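Local coordinates for superoxide dismutase [Mn/Fe] (Aeropyrum pernix, PDB 3AK2) that catalyses the dismutation of superoxide to oxygen and hydrogen peroxide and is cambialistic, working with either manganese or iron in its active site, at the interface of chains A and B. Residues are numbered along the deposited sequence; one frame, centred on the assembly and turned at random. Chains: chain A/B, Superoxide dismutase [Mn/Fe].

The interface of chains A and B. Residues chain A 117, 120-121, 144; chain B 50, 53, 62, 66.
B:Met66 presses its methyl end against the spot on chain A where A:Ile144, A:Ala121 and A:Leu117 come together, and this is the tight part of the contact. Its CE comes to 3.5 Å from CG2 of A:Ile144, the branch methyl, with the two side chains meeting at a slant. One bond back, the thioether SD lies 3.8 Å from CB of A:Ala121. The thioether end also passes the backbone carbonyl of A:Ile144, with O 3.8 Å from SD. What gives the methionine this reach is its shape: the chain is stretched out beyond CG (chi2 173°, chi3 -177°), which carries SD and CE across to chain A. A:Leu117 meets it tip to tip, CD1 standing 4.0 Å from CE. An alanine in place of B:Met66 would probably leave a gap over A:Ile144 and A:Ala121 and take one support from the tip of A:Leu117.

A:Leu117 then spreads the contact outward. Its CG is swung away from the backbone N (chi1 -179°), and the two methyls fork: CD1 leans on CG2 of B:Val62 at 3.9 Å, while CD2 meets CG2 of B:Ile50, whose side chain crosses it at about a right angle. The other B:Val62 methyl, CG1, sits against the backbone of A:Ala121, 3.9 Å from CA; the small alanine probably allows the helices to come this near.

Packing is looser toward B:His53, where ring carbon CD2 is 4.2 Å from CD1 of A:Leu117, and at A:Ala120, whose methyl only skirts B:Val62.

In the fold, helix 111-123 and strand 141-148 of the C-terminal alpha/beta domain of chain A rest on the alpha-hairpin of chain B, near the end of helix 25-54 and the start of helix 62-82. This apolar patch of the two-fold interface between two copies of the enzyme, repeated with the chains exchanged, is likely to contribute to holding the subunits together.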
ATOM      1  N   LEU A 117     -18.902   0.127 -16.504  1.00 12.75           N
ATOM      2  CA  LEU A 117     -17.499   0.296 -16.130  1.00 12.36           C
ATOM      3  C   LEU A 117     -17.356   0.734 -14.677  1.00 12.46           C
ATOM      4  O   LEU A 117     -16.537   0.187 -13.935  1.00 12.27           O
ATOM      5  CB  LEU A 117     -16.796   1.285 -17.064  1.00 12.59           C
ATOM      6  CG  LEU A 117     -15.305   1.542 -16.803  1.00 12.11           C
ATOM      7  CD1 LEU A 117     -14.497   0.252 -16.858  1.00 13.35           C
ATOM      8  CD2 LEU A 117     -14.746   2.556 -17.783  1.00 12.94           C
ATOM      9  N   ALA A 120     -18.151  -2.159 -12.444  1.00 12.48           N
ATOM     10  CA  ALA A 120     -17.037  -3.105 -12.420  1.00 12.36           C
ATOM     11  C   ALA A 120     -15.904  -2.583 -11.542  1.00 12.33           C
ATOM     12  O   ALA A 120     -15.325  -3.334 -10.753  1.00 12.54           O
ATOM     13  CB  ALA A 120     -16.536  -3.389 -13.828  1.00 12.60           C
ATOM     14  N   ALA A 121     -15.594  -1.296 -11.672  1.00 11.93           N
ATOM     15  CA  ALA A 121     -14.579  -0.676 -10.816  1.00 11.80           C
ATOM     16  C   ALA A 121     -14.939  -0.824  -9.335  1.00 11.96           C
ATOM     17  O   ALA A 121     -14.096  -1.205  -8.524  1.00 11.90           O
ATOM     18  CB  ALA A 121     -14.386   0.781 -11.184  1.00 11.96           C
ATOM     19  N   ILE A 144     -12.463   7.415 -14.390  1.00 10.77           N
ATOM     20  CA  ILE A 144     -12.880   6.485 -13.341  1.00 10.90           C
ATOM     21  C   ILE A 144     -11.644   5.824 -12.746  1.00 10.35           C
ATOM     22  O   ILE A 144     -10.714   5.458 -13.472  1.00 10.51           O
ATOM     23  CB  ILE A 144     -13.883   5.411 -13.861  1.00 11.02           C
ATOM     24  CG1 ILE A 144     -15.169   6.080 -14.357  1.00 11.75           C
ATOM     25  CG2 ILE A 144     -14.206   4.369 -12.772  1.00 11.07           C
ATOM     26  CD1 ILE A 144     -16.119   5.150 -15.105  1.00 12.30           C
TER
ATOM     27  N   ILE B  50      -8.636   1.272 -21.699  1.00 13.76           N
ATOM     28  CA  ILE B  50      -9.997   1.559 -21.255  1.00 14.51           C
ATOM     29  C   ILE B  50     -10.887   1.869 -22.464  1.00 14.86           C
ATOM     30  O   ILE B  50     -12.027   1.401 -22.534  1.00 14.99           O
ATOM     31  CB  ILE B  50     -10.033   2.681 -20.182  1.00 14.44           C
ATOM     32  CG1 ILE B  50      -9.300   2.210 -18.916  1.00 15.04           C
ATOM     33  CG2 ILE B  50     -11.471   3.058 -19.826  1.00 14.76           C
ATOM     34  CD1 ILE B  50      -8.987   3.311 -17.906  1.00 15.68           C
ATOM     35  N   HIS B  53     -11.735  -1.318 -24.273  1.00 16.33           N
ATOM     36  CA  HIS B  53     -12.702  -2.013 -23.433  1.00 16.25           C
ATOM     37  C   HIS B  53     -14.118  -1.454 -23.617  1.00 16.53           C
ATOM     38  O   HIS B  53     -15.070  -2.213 -23.812  1.00 16.60           O
ATOM     39  CB  HIS B  53     -12.270  -1.920 -21.965  1.00 15.87           C
ATOM     40  CG  HIS B  53     -13.242  -2.533 -21.008  1.00 15.31           C
ATOM     41  ND1 HIS B  53     -13.174  -3.854 -20.621  1.00 15.33           N
ATOM     42  CD2 HIS B  53     -14.305  -2.002 -20.358  1.00 14.89           C
ATOM     43  CE1 HIS B  53     -14.156  -4.111 -19.775  1.00 15.22           C
ATOM     44  NE2 HIS B  53     -14.855  -3.006 -19.598  1.00 15.25           N
ATOM     45  N   VAL B  62     -10.224  -4.463 -15.065  1.00 12.71           N
ATOM     46  CA  VAL B  62     -10.521  -3.072 -14.749  1.00 12.42           C
ATOM     47  C   VAL B  62      -9.663  -2.579 -13.578  1.00 11.87           C
ATOM     48  O   VAL B  62      -9.087  -1.491 -13.633  1.00 11.36           O
ATOM     49  CB  VAL B  62     -12.039  -2.879 -14.494  1.00 12.37           C
ATOM     50  CG1 VAL B  62     -12.340  -1.497 -13.959  1.00 13.23           C
ATOM     51  CG2 VAL B  62     -12.824  -3.128 -15.781  1.00 13.09           C
ATOM     52  N   MET B  66      -6.818   0.333 -14.014  1.00  9.78           N
ATOM     53  CA  MET B  66      -6.985   1.532 -13.195  1.00  9.79           C
ATOM     54  C   MET B  66      -5.825   1.758 -12.223  1.00  9.63           C
ATOM     55  O   MET B  66      -5.444   2.898 -11.982  1.00  9.78           O
ATOM     56  CB  MET B  66      -8.343   1.565 -12.509  1.00 10.08           C
ATOM     57  CG  MET B  66      -9.436   1.866 -13.503  1.00 10.59           C
ATOM     58  SD  MET B  66     -11.085   1.722 -12.825  1.00 10.72           S
ATOM     59  CE  MET B  66     -12.022   2.044 -14.315  1.00 11.48           C
TER